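Local coordinates for putative signal recognition particle protein (Chaetomium thermophilum, PDB 5CK4) that probably serves as the Arf-like GTPase subunit of the signal recognition particle receptor at the endoplasmic reticulum membrane, binding GTP and GDP, at residues S21-G26 with S160-V165; L169-L174 with S230-R235; V214-N219 with V291-G296. One frame throughout, in Å; residues are numbered along the deposited sequence.

Contact 1 of 3, residues S21-G26 with S160-V165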
ATOM      1  N   SER A  21       9.595  -9.437   3.117  1.00 27.26           N
ATOM      2  CA  SER A  21       9.111  -8.724   1.934  1.00 25.36           C
ATOM      3  C   SER A  21       8.192  -7.536   2.223  1.00 28.32           C
ATOM      4  O   SER A  21       7.410  -7.537   3.177  1.00 24.16           O
ATOM      5  CB  SER A  21       8.357  -9.693   1.013  1.00 30.01           C
ATOM      6  OG  SER A  21       9.235 -10.386   0.145  1.00 32.52           O
ATOM      7  N   VAL A  22       8.286  -6.530   1.366  1.00 21.44           N
ATOM      8  CA  VAL A  22       7.344  -5.417   1.357  1.00 19.32           C
ATOM      9  C   VAL A  22       6.719  -5.335  -0.037  1.00 21.79           C
ATOM     10  O   VAL A  22       7.424  -5.120  -1.029  1.00 24.31           O
ATOM     11  CB  VAL A  22       8.055  -4.098   1.733  1.00 19.84           C
ATOM     12  CG1 VAL A  22       7.115  -2.903   1.615  1.00 16.75           C
ATOM     13  CG2 VAL A  22       8.656  -4.205   3.163  1.00 20.13           C
ATOM     14  N   LEU A  23       5.404  -5.533  -0.126  1.00 23.44           N
ATOM     15  CA  LEU A  23       4.717  -5.412  -1.414  1.00 17.62           C
ATOM     16  C   LEU A  23       4.562  -3.960  -1.833  1.00 18.69           C
ATOM     17  O   LEU A  23       4.032  -3.129  -1.091  1.00 15.15           O
ATOM     18  CB  LEU A  23       3.328  -6.074  -1.392  1.00 20.50           C
ATOM     19  CG  LEU A  23       3.253  -7.590  -1.584  1.00 33.97           C
ATOM     20  CD1 LEU A  23       1.817  -8.064  -1.439  1.00 35.53           C
ATOM     21  CD2 LEU A  23       3.820  -8.006  -2.941  1.00 33.10           C
ATOM     22  N   LEU A  24       5.007  -3.665  -3.043  1.00 17.69           N
ATOM     23  CA  LEU A  24       4.843  -2.341  -3.612  1.00 16.27           C
ATOM     24  C   LEU A  24       3.649  -2.398  -4.580  1.00 15.60           C
ATOM     25  O   LEU A  24       3.710  -3.061  -5.615  1.00 18.00           O
ATOM     26  CB  LEU A  24       6.139  -1.934  -4.319  1.00 18.51           C
ATOM     27  CG  LEU A  24       6.146  -0.568  -5.018  1.00 18.43           C
ATOM     28  CD1 LEU A  24       5.799   0.531  -4.031  1.00 18.39           C
ATOM     29  CD2 LEU A  24       7.501  -0.311  -5.682  1.00 19.28           C
ATOM     30  N   ILE A  25       2.564  -1.718  -4.217  1.00 13.68           N
ATOM     31  CA  ILE A  25       1.273  -1.823  -4.896  1.00 14.52           C
ATOM     32  C   ILE A  25       0.848  -0.428  -5.363  1.00 19.28           C
ATOM     33  O   ILE A  25       1.139   0.554  -4.692  1.00 18.70           O
ATOM     34  CB  ILE A  25       0.198  -2.313  -3.891  1.00 18.50           C
ATOM     35  CG1 ILE A  25       0.516  -3.720  -3.394  1.00 24.22           C
ATOM     36  CG2 ILE A  25      -1.201  -2.312  -4.498  1.00 24.16           C
ATOM     37  CD1 ILE A  25      -0.520  -4.236  -2.381  1.00 19.28           C
ATOM     38  N   GLY A  26       0.152  -0.334  -6.494  1.00 17.84           N
ATOM     39  CA  GLY A  26      -0.424   0.940  -6.904  1.00 13.28           C
ATOM     40  C   GLY A  26      -0.783   0.959  -8.374  1.00 21.12           C
ATOM     41  O   GLY A  26      -0.375   0.068  -9.122  1.00 22.23           O
ATOM     42  N   SER A 160       9.704 -15.737   1.333  1.00 45.44           N
ATOM     43  CA  SER A 160       9.906 -14.513   2.094  1.00 42.99           C
ATOM     44  C   SER A 160       8.630 -14.077   2.812  1.00 44.62           C
ATOM     45  O   SER A 160       7.555 -14.029   2.216  1.00 42.13           O
ATOM     46  CB  SER A 160      10.400 -13.390   1.182  1.00 47.30           C
ATOM     47  OG  SER A 160      10.530 -12.177   1.903  1.00 46.40           O
ATOM     48  N   LYS A 161       8.760 -13.756   4.092  1.00 41.21           N
ATOM     49  CA  LYS A 161       7.619 -13.331   4.896  1.00 48.13           C
ATOM     50  C   LYS A 161       7.176 -11.902   4.548  1.00 42.00           C
ATOM     51  O   LYS A 161       7.980 -10.969   4.558  1.00 33.75           O
ATOM     52  CB  LYS A 161       7.963 -13.449   6.383  1.00 47.19           C
ATOM     53  CG  LYS A 161       6.834 -13.100   7.335  1.00 47.93           C
ATOM     54  CD  LYS A 161       7.094 -13.703   8.719  1.00 62.88           C
ATOM     55  CE  LYS A 161       6.083 -13.219   9.750  1.00 66.57           C
ATOM     56  NZ  LYS A 161       6.129 -11.735   9.904  1.00 66.08           N
ATOM     57  N   LEU A 162       5.893 -11.744   4.229  1.00 32.89           N
ATOM     58  CA  LEU A 162       5.326 -10.426   3.946  1.00 29.13           C
ATOM     59  C   LEU A 162       5.108  -9.650   5.244  1.00 31.51           C
ATOM     60  O   LEU A 162       4.375 -10.102   6.121  1.00 32.61           O
ATOM     61  CB  LEU A 162       4.002 -10.575   3.201  1.00 27.71           C
ATOM     62  CG  LEU A 162       3.304  -9.263   2.848  1.00 24.30           C
ATOM     63  CD1 LEU A 162       4.176  -8.427   1.916  1.00 22.73           C
ATOM     64  CD2 LEU A 162       1.944  -9.547   2.227  1.00 23.63           C
ATOM     65  N   LYS A 163       5.742  -8.486   5.379  1.00 29.66           N
ATOM     66  CA  LYS A 163       5.644  -7.729   6.629  1.00 26.53           C
ATOM     67  C   LYS A 163       5.072  -6.318   6.483  1.00 24.31           C
ATOM     68  O   LYS A 163       4.729  -5.677   7.482  1.00 23.00           O
ATOM     69  CB  LYS A 163       6.994  -7.673   7.344  1.00 30.87           C
ATOM     70  CG  LYS A 163       7.513  -9.041   7.778  1.00 35.15           C
ATOM     71  CD  LYS A 163       8.446  -8.938   8.972  1.00 49.67           C
ATOM     72  CE  LYS A 163       7.691  -8.562  10.244  1.00 57.15           C
ATOM     73  NZ  LYS A 163       8.482  -8.863  11.480  1.00 60.50           N
ATOM     74  N   ALA A 164       4.966  -5.828   5.254  1.00 22.73           N
ATOM     75  CA  ALA A 164       4.389  -4.502   5.038  1.00 18.67           C
ATOM     76  C   ALA A 164       3.972  -4.280   3.602  1.00 17.91           C
ATOM     77  O   ALA A 164       4.366  -5.021   2.705  1.00 19.36           O
ATOM     78  CB  ALA A 164       5.358  -3.402   5.477  1.00 18.74           C
ATOM     79  N   VAL A 165       3.185  -3.232   3.397  1.00 20.93           N
ATOM     80  CA  VAL A 165       2.726  -2.847   2.073  1.00 17.65           C
ATOM     81  C   VAL A 165       3.019  -1.371   1.866  1.00 18.51           C
ATOM     82  O   VAL A 165       2.747  -0.557   2.739  1.00 15.65           O
ATOM     83  CB  VAL A 165       1.198  -3.050   1.956  1.00 15.42           C
ATOM     84  CG1 VAL A 165       0.632  -2.353   0.688  1.00 15.67           C
ATOM     85  CG2 VAL A 165       0.866  -4.522   1.957  1.00 15.18           C
TER
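S21 and S160 meet through their hydroxyls, with OG to OG at 2.8 Å. S160 OG also bonds to the backbone O of L19, just before the 21-26 segment. The two strands run parallel in the central sheet of the GTPase. S21 pairs with L162, but V22 pairs with A164, so the register slips by one at a beta bulge. Around it, S21 N donates to K161 O at 2.7 Å and K163 N donates to S21 O at 2.9 Å, both almost straight. Past it, L23 N reaches A164 O at 3.1 Å with a more bent N-H angle of 142°. The CB and CG of L23 lie on L162 CD1, with CG at 3.7 Å. L23 CD1 lies 4.0 Å from L162 CD2 and also touches L162 CD1. The two leucines cross at about a right angle. Next along this face, I25 CD1 packs on V165 CG1 at 3.8 Å. L130 of helix 123-131 covers L23, I25 and V165. A164 N, at the bulge, is buried with no partner in the model, consistent with the slipped register. Among side chains, the hydroxyl pair holds the S21 end and apolar packing lies toward G26, while backbone pairing continues to I166.

Contact 2 of 3, residues L169-L174 with S230-R235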
ATOM      1  N   LEU A 169       0.980   6.161  -5.065  1.00 15.39           N
ATOM      2  CA  LEU A 169       0.098   6.881  -5.978  1.00 12.83           C
ATOM      3  C   LEU A 169       0.789   8.152  -6.476  1.00 18.26           C
ATOM      4  O   LEU A 169       1.734   8.649  -5.845  1.00 16.64           O
ATOM      5  CB  LEU A 169      -1.253   7.217  -5.310  1.00 13.42           C
ATOM      6  CG  LEU A 169      -1.214   8.083  -4.024  1.00 13.53           C
ATOM      7  CD1 LEU A 169      -1.186   9.601  -4.349  1.00 15.02           C
ATOM      8  CD2 LEU A 169      -2.397   7.756  -3.131  1.00 19.75           C
ATOM      9  N   ASP A 170       0.291   8.671  -7.595  1.00 14.23           N
ATOM     10  CA  ASP A 170       0.769   9.916  -8.181  1.00 20.26           C
ATOM     11  C   ASP A 170       0.006  11.080  -7.546  1.00 20.67           C
ATOM     12  O   ASP A 170      -1.165  11.294  -7.852  1.00 17.27           O
ATOM     13  CB  ASP A 170       0.539   9.857  -9.704  1.00 17.96           C
ATOM     14  CG  ASP A 170       1.077  11.067 -10.437  1.00 19.09           C
ATOM     15  OD1 ASP A 170       1.317  12.115  -9.802  1.00 20.46           O
ATOM     16  OD2 ASP A 170       1.251  10.974 -11.670  1.00 23.30           O
ATOM     17  N   ALA A 171       0.658  11.829  -6.654  1.00 19.04           N
ATOM     18  CA  ALA A 171      -0.027  12.916  -5.960  1.00 18.85           C
ATOM     19  C   ALA A 171      -0.377  14.077  -6.886  1.00 17.86           C
ATOM     20  O   ALA A 171      -1.231  14.904  -6.549  1.00 21.52           O
ATOM     21  CB  ALA A 171       0.783  13.422  -4.740  1.00 14.46           C
ATOM     22  N   ALA A 172       0.285  14.148  -8.042  1.00 18.39           N
ATOM     23  CA  ALA A 172      -0.020  15.195  -9.007  1.00 21.04           C
ATOM     24  C   ALA A 172      -1.268  14.849  -9.826  1.00 22.39           C
ATOM     25  O   ALA A 172      -2.096  15.716 -10.102  1.00 24.73           O
ATOM     26  CB  ALA A 172       1.169  15.472  -9.922  1.00 21.85           C
ATOM     27  N   ALA A 173      -1.391  13.577 -10.198  1.00 24.15           N
ATOM     28  CA  ALA A 173      -2.526  13.118 -10.983  1.00 27.12           C
ATOM     29  C   ALA A 173      -3.786  13.214 -10.157  1.00 22.68           C
ATOM     30  O   ALA A 173      -4.866  13.419 -10.688  1.00 24.77           O
ATOM     31  CB  ALA A 173      -2.320  11.694 -11.453  1.00 21.18           C
ATOM     32  N   LEU A 174      -3.623  13.046  -8.852  1.00 22.20           N
ATOM     33  CA  LEU A 174      -4.708  13.168  -7.888  1.00 32.70           C
ATOM     34  C   LEU A 174      -5.364  14.549  -7.942  1.00 36.73           C
ATOM     35  O   LEU A 174      -6.529  14.708  -7.587  1.00 43.46           O
ATOM     36  CB  LEU A 174      -4.161  12.892  -6.488  1.00 29.64           C
ATOM     37  CG  LEU A 174      -5.084  12.292  -5.435  1.00 33.17           C
ATOM     38  CD1 LEU A 174      -5.732  11.041  -5.968  1.00 26.00           C
ATOM     39  CD2 LEU A 174      -4.283  11.982  -4.173  1.00 32.13           C
ATOM     40  N   SER A 230      -1.269  15.716   3.595  1.00 22.43           N
ATOM     41  CA  SER A 230      -2.412  15.877   4.496  1.00 21.41           C
ATOM     42  C   SER A 230      -3.723  15.983   3.703  1.00 20.28           C
ATOM     43  O   SER A 230      -4.773  15.509   4.143  1.00 18.24           O
ATOM     44  CB  SER A 230      -2.231  17.104   5.402  1.00 24.87           C
ATOM     45  OG  SER A 230      -2.221  18.289   4.631  1.00 29.27           O
ATOM     46  N   LEU A 231      -3.654  16.604   2.528  1.00 18.81           N
ATOM     47  CA  LEU A 231      -4.812  16.673   1.639  1.00 18.02           C
ATOM     48  C   LEU A 231      -5.065  15.340   0.917  1.00 19.88           C
ATOM     49  O   LEU A 231      -6.216  14.970   0.673  1.00 20.00           O
ATOM     50  CB  LEU A 231      -4.647  17.815   0.629  1.00 20.40           C
ATOM     51  CG  LEU A 231      -5.399  19.093   0.982  1.00 48.74           C
ATOM     52  CD1 LEU A 231      -5.049  20.210   0.008  1.00 45.98           C
ATOM     53  CD2 LEU A 231      -6.896  18.816   0.982  1.00 48.13           C
ATOM     54  N   VAL A 232      -3.995  14.629   0.568  1.00 18.46           N
ATOM     55  CA  VAL A 232      -4.132  13.282   0.002  1.00 16.55           C
ATOM     56  C   VAL A 232      -4.896  12.411   1.006  1.00 18.83           C
ATOM     57  O   VAL A 232      -5.840  11.679   0.654  1.00 14.67           O
ATOM     58  CB  VAL A 232      -2.749  12.631  -0.287  1.00 17.85           C
ATOM     59  CG1 VAL A 232      -2.908  11.158  -0.619  1.00 14.13           C
ATOM     60  CG2 VAL A 232      -2.019  13.345  -1.424  1.00 16.29           C
ATOM     61  N   LYS A 233      -4.503  12.521   2.271  1.00 15.48           N
ATOM     62  CA  LYS A 233      -5.156  11.771   3.348  1.00 16.81           C
ATOM     63  C   LYS A 233      -6.663  12.052   3.437  1.00 19.97           C
ATOM     64  O   LYS A 233      -7.455  11.120   3.434  1.00 15.44           O
ATOM     65  CB  LYS A 233      -4.487  12.059   4.700  1.00 13.39           C
ATOM     66  CG  LYS A 233      -5.091  11.280   5.887  1.00 16.55           C
ATOM     67  CD  LYS A 233      -4.337  11.593   7.177  1.00 18.72           C
ATOM     68  CE  LYS A 233      -4.636  10.572   8.273  1.00 25.57           C
ATOM     69  NZ  LYS A 233      -5.907  10.860   8.999  1.00 33.68           N
ATOM     70  N   SER A 234      -7.053  13.325   3.514  1.00 18.96           N
ATOM     71  CA  SER A 234      -8.469  13.661   3.654  0.54 18.26           C
ATOM     72  C   SER A 234      -9.283  13.337   2.391  1.00 18.11           C
ATOM     73  O   SER A 234     -10.420  12.877   2.484  1.00 15.92           O
ATOM     74  CB  SER A 234      -8.658  15.128   4.070  0.54 19.48           C
ATOM     75  OG  SER A 234      -8.216  16.010   3.059  0.54 16.70           O
ATOM     76  N   ARG A 235      -8.706  13.549   1.217  1.00 15.44           N
ATOM     77  CA  ARG A 235      -9.418  13.226  -0.024  1.00 15.29           C
ATOM     78  C   ARG A 235      -9.638  11.723  -0.191  1.00 15.30           C
ATOM     79  O   ARG A 235     -10.707  11.285  -0.635  1.00 15.35           O
ATOM     80  CB  ARG A 235      -8.684  13.787  -1.234  1.00 16.05           C
ATOM     81  CG  ARG A 235      -8.824  15.293  -1.320  1.00 24.69           C
ATOM     82  CD  ARG A 235      -8.376  15.827  -2.653  1.00 30.17           C
ATOM     83  NE  ARG A 235      -8.180  17.265  -2.573  1.00 39.95           N
ATOM     84  CZ  ARG A 235      -7.703  18.010  -3.566  1.00 46.75           C
ATOM     85  NH1 ARG A 235      -7.376  17.448  -4.721  1.00 38.01           N
ATOM     86  NH2 ARG A 235      -7.557  19.316  -3.398  1.00 47.28           N
TER
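V232 presses both its methyls against one methyl of L174. CG2 lies 3.8 Å from L174 CD2, and V232 CG1 lies 3.9 Å from that same CD2. The two side chains cross at about a right angle. CG of L174 is turned roughly anti to its backbone N (chi1 -150°), which brings it nearer the helix than its CB. V232 also faces A171, whose CB is 4.3 Å from V232 CG2, and L169, whose CD2 is 4.3 Å from V232 CG1. One valine of the helix therefore meets three side chains of the 169-174 segment. No hydrogen bond crosses. The extended R235 chain ends near L174, with L174 O at the guanidinium edge, a long 4.1 Å from R235 NH1. The turn that presents A171 and L174 is held from within. D170 OD1 accepts from A172 N at 2.9 Å, an Asx turn, and from A173 N at 3.1 Å. Both donors come from the same face of the carboxylate. D170 OD2 forms a salt bridge with K220, a GDP-binding residue. The contact packs the start of helix 229-249 against the end of strand 159-170. V232 also touches A218 and V293 of the next two strands, while Y181 and L182 of helix 180-201 cover L174.

Contact 3 of 3, residues V214-N219 with V291-G296. With GDP (guanosine-5'-diphosphate), chain C.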
ATOM      1  N   VAL A 214       0.518  -0.461   6.458  1.00 12.86           N
ATOM      2  CA  VAL A 214       0.374   0.019   5.087  1.00 16.64           C
ATOM      3  C   VAL A 214       0.812   1.475   5.030  1.00 14.69           C
ATOM      4  O   VAL A 214       0.251   2.330   5.726  1.00 15.66           O
ATOM      5  CB  VAL A 214      -1.091  -0.081   4.585  1.00 14.03           C
ATOM      6  CG1 VAL A 214      -1.228   0.491   3.174  1.00 12.46           C
ATOM      7  CG2 VAL A 214      -1.559  -1.527   4.590  1.00 12.34           C
ATOM      8  N   LEU A 215       1.825   1.743   4.215  1.00 12.82           N
ATOM      9  CA  LEU A 215       2.278   3.103   3.999  1.00 14.24           C
ATOM     10  C   LEU A 215       1.644   3.574   2.708  1.00 12.08           C
ATOM     11  O   LEU A 215       1.875   2.982   1.651  1.00 15.55           O
ATOM     12  CB  LEU A 215       3.807   3.145   3.868  1.00 16.94           C
ATOM     13  CG  LEU A 215       4.387   4.523   3.545  1.00 15.76           C
ATOM     14  CD1 LEU A 215       4.110   5.511   4.677  1.00 15.43           C
ATOM     15  CD2 LEU A 215       5.889   4.412   3.295  1.00 18.75           C
ATOM     16  N   ILE A 216       0.835   4.622   2.784  1.00 12.32           N
ATOM     17  CA  ILE A 216       0.333   5.236   1.564  1.00 11.61           C
ATOM     18  C   ILE A 216       1.328   6.315   1.142  1.00 12.32           C
ATOM     19  O   ILE A 216       1.419   7.378   1.755  1.00 14.32           O
ATOM     20  CB  ILE A 216      -1.086   5.798   1.733  1.00 13.70           C
ATOM     21  CG1 ILE A 216      -2.045   4.660   2.091  1.00 14.28           C
ATOM     22  CG2 ILE A 216      -1.531   6.490   0.426  1.00 13.28           C
ATOM     23  CD1 ILE A 216      -3.413   5.100   2.554  1.00 12.79           C
ATOM     24  N   ALA A 217       2.100   6.001   0.111  1.00 13.70           N
ATOM     25  CA  ALA A 217       3.195   6.857  -0.322  1.00 18.93           C
ATOM     26  C   ALA A 217       2.718   7.805  -1.424  1.00 19.78           C
ATOM     27  O   ALA A 217       2.466   7.392  -2.568  1.00 13.84           O
ATOM     28  CB  ALA A 217       4.369   5.998  -0.790  1.00 18.65           C
ATOM     29  N   ALA A 218       2.551   9.075  -1.057  1.00 13.41           N
ATOM     30  CA  ALA A 218       2.054  10.075  -1.992  1.00 12.90           C
ATOM     31  C   ALA A 218       3.227  10.650  -2.781  1.00 14.22           C
ATOM     32  O   ALA A 218       3.845  11.632  -2.351  1.00 16.03           O
ATOM     33  CB  ALA A 218       1.283  11.181  -1.235  1.00 16.21           C
ATOM     34  N   ASN A 219       3.516  10.016  -3.922  1.00 13.48           N
ATOM     35  CA  ASN A 219       4.698  10.264  -4.744  1.00 16.39           C
ATOM     36  C   ASN A 219       4.592  11.521  -5.621  1.00 17.36           C
ATOM     37  O   ASN A 219       3.506  12.073  -5.801  1.00 16.39           O
ATOM     38  CB  ASN A 219       4.966   9.045  -5.649  1.00 11.72           C
ATOM     39  CG  ASN A 219       6.362   9.051  -6.255  1.00 13.36           C
ATOM     40  OD1 ASN A 219       7.292   9.612  -5.679  1.00 16.12           O
ATOM     41  ND2 ASN A 219       6.512   8.426  -7.424  1.00 17.09           N
ATOM     42  N   VAL A 291      -2.140   2.465   9.259  1.00 15.85           N
ATOM     43  CA  VAL A 291      -2.204   2.996   7.900  1.00 15.47           C
ATOM     44  C   VAL A 291      -1.816   4.462   7.960  1.00 17.70           C
ATOM     45  O   VAL A 291      -2.448   5.228   8.691  1.00 15.95           O
ATOM     46  CB  VAL A 291      -3.615   2.834   7.266  1.00 14.90           C
ATOM     47  CG1 VAL A 291      -3.606   3.341   5.825  1.00 13.55           C
ATOM     48  CG2 VAL A 291      -4.047   1.362   7.287  1.00 14.28           C
ATOM     49  N   GLU A 292      -0.749   4.847   7.250  1.00 13.62           N
ATOM     50  CA  GLU A 292      -0.263   6.240   7.315  1.00 13.65           C
ATOM     51  C   GLU A 292      -0.001   6.811   5.916  1.00 12.85           C
ATOM     52  O   GLU A 292       0.503   6.116   5.032  1.00 15.99           O
ATOM     53  CB  GLU A 292       1.016   6.339   8.173  1.00 17.00           C
ATOM     54  CG  GLU A 292       1.514   7.777   8.407  1.00 25.48           C
ATOM     55  CD  GLU A 292       2.647   7.881   9.423  1.00 33.92           C
ATOM     56  OE1 GLU A 292       2.758   6.998  10.308  1.00 31.15           O
ATOM     57  OE2 GLU A 292       3.433   8.854   9.334  1.00 34.54           O
ATOM     58  N   VAL A 293      -0.322   8.084   5.724  1.00 15.32           N
ATOM     59  CA  VAL A 293      -0.096   8.734   4.439  1.00 11.56           C
ATOM     60  C   VAL A 293       1.162   9.587   4.575  1.00 13.23           C
ATOM     61  O   VAL A 293       1.311  10.339   5.546  1.00 14.93           O
ATOM     62  CB  VAL A 293      -1.297   9.604   4.041  1.00 14.24           C
ATOM     63  CG1 VAL A 293      -1.046  10.322   2.710  1.00 16.31           C
ATOM     64  CG2 VAL A 293      -2.559   8.753   3.968  1.00 12.37           C
ATOM     65  N   MET A 294       2.082   9.466   3.628  1.00 16.55           N
ATOM     66  CA  MET A 294       3.356  10.197   3.737  1.00 15.88           C
ATOM     67  C   MET A 294       3.783  10.664   2.356  1.00 18.58           C
ATOM     68  O   MET A 294       3.775   9.881   1.407  1.00 17.61           O
ATOM     69  CB  MET A 294       4.441   9.305   4.350  1.00 16.38           C
ATOM     70  CG  MET A 294       5.807  10.007   4.550  1.00 18.59           C
ATOM     71  SD  MET A 294       6.990   8.974   5.438  1.00 26.24           S
ATOM     72  CE  MET A 294       5.987   8.441   6.831  1.00 25.39           C
ATOM     73  N   GLY A 295       4.132  11.940   2.231  1.00 17.98           N
ATOM     74  CA  GLY A 295       4.604  12.448   0.954  1.00 19.44           C
ATOM     75  C   GLY A 295       6.052  12.116   0.671  1.00 21.17           C
ATOM     76  O   GLY A 295       6.856  11.882   1.582  1.00 21.76           O
ATOM     77  N   GLY A 296       6.393  12.087  -0.611  1.00 17.97           N
ATOM     78  CA  GLY A 296       7.775  11.906  -1.021  1.00 17.62           C
ATOM     79  C   GLY A 296       7.922  12.028  -2.523  1.00 16.74           C
ATOM     80  O   GLY A 296       6.955  12.344  -3.222  1.00 16.37           O
TER
HETATM   81  PB  GDP C 401       4.918   2.512 -12.650  1.00 21.99           P
HETATM   82  O1B GDP C 401       5.921   1.398 -12.555  1.00 21.10           O
HETATM   83  O2B GDP C 401       4.130   2.596 -11.352  1.00 19.90           O
HETATM   84  O3B GDP C 401       3.925   2.323 -13.773  1.00 20.53           O
HETATM   85  O3A GDP C 401       5.624   3.940 -12.838  1.00 24.25           O
HETATM   86  PA  GDP C 401       7.060   4.252 -13.509  1.00 23.57           P
HETATM   87  O1A GDP C 401       8.173   3.820 -12.608  1.00 21.41           O
HETATM   88  O2A GDP C 401       7.176   3.694 -14.905  1.00 29.87           O
HETATM   89  O5' GDP C 401       6.910   5.839 -13.491  1.00 18.52           O
HETATM   90  C5' GDP C 401       5.911   6.466 -14.280  1.00 18.45           C
HETATM   91  C4' GDP C 401       6.441   7.830 -14.692  1.00 27.92           C
HETATM   92  O4' GDP C 401       6.479   8.687 -13.549  1.00 27.47           O
HETATM   93  C3' GDP C 401       7.865   7.757 -15.227  1.00 25.98           C
HETATM   94  O3' GDP C 401       7.974   8.737 -16.260  1.00 29.71           O
HETATM   95  C2' GDP C 401       8.723   8.197 -14.056  1.00 28.96           C
HETATM   96  O2' GDP C 401       9.933   8.833 -14.459  1.00 25.25           O
HETATM   97  C1' GDP C 401       7.809   9.196 -13.382  1.00 21.94           C
HETATM   98  N9  GDP C 401       8.108   9.359 -11.944  1.00 16.72           N
HETATM   99  C8  GDP C 401       8.300   8.391 -11.024  1.00 22.77           C
HETATM  100  N7  GDP C 401       8.524   8.943  -9.798  1.00 21.26           N
HETATM  101  C5  GDP C 401       8.447  10.274  -9.942  1.00 14.56           C
HETATM  102  C6  GDP C 401       8.594  11.442  -9.062  1.00 17.80           C
HETATM  103  O6  GDP C 401       8.823  11.278  -7.841  1.00 17.29           O
HETATM  104  N1  GDP C 401       8.430  12.661  -9.612  1.00 17.09           N
HETATM  105  C2  GDP C 401       8.179  12.845 -10.926  1.00 18.18           C
HETATM  106  N2  GDP C 401       8.043  14.103 -11.412  1.00 19.70           N
HETATM  107  N3  GDP C 401       8.040  11.815 -11.795  1.00 17.39           N
HETATM  108  C4  GDP C 401       8.172  10.539 -11.357  1.00 19.72           C
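N219 ends its strand at the guanine of GDP while its backbone still lies beside G296 of the neighbouring strand. The two segments are parallel strands of the P-loop GTPase sheet, and N219 with K220 and D222 matches the NKxD guanine-recognition motif. With CG anti to the backbone N (chi1 -165°), the side chain is carried off the strand end toward the base. The amide approaches the N7 and O6 side of the guanine from outside its plane. ND2 comes within 3.2 Å of GDP N7. OD1 comes within 3.1 Å of GDP O6, but these are two acceptors and do not bond. ND2 donates to A30 O, a link between the base site and the P-loop, as in other GTPases of this kind. An alanine here would probably leave A30 O without this donor and the N7 side of the guanine without its amide neighbour. Five backbone bonds join the strands in regular alternation. The shortest is I216 N to E292 O at 2.7 Å. On one face I216 CD1 touches V291 CG1 at 3.7 Å and V293 CG2 at 4.0 Å. On the other, L215 CD1 lies 3.8 Å from M294 CB. There W311 of helix 306-313 packs on L215 and donates to E292 OE1. At the ligand end the pairing bends. G296 N sits 3.1 Å from A218 O, 44° out of that carbonyl's plane.

All three contacts reach one sheet, and strand 159-170 serves both contact 1 and contact 2, whose centres are 21 Å apart. Strand 214-219 is its next neighbour. Contact 1 joins contact 3 there: V165 O is 2.9 Å from L215 N, a probable hydrogen bond. Contacts 2 and 3 are closer, with centres 9 Å apart. L169 O lies 3.0 Å from N219 N and A171 N lies 3.0 Å from N219 O. Both backbone polar atoms of N219 are thus in probable hydrogen bonds to the 169-174 segment. Contact 3 reaches GDP directly. The side chain of A171 in contact 2 is about 9 Å from the nucleotide, and that of I25 in contact 1 about 10 Å.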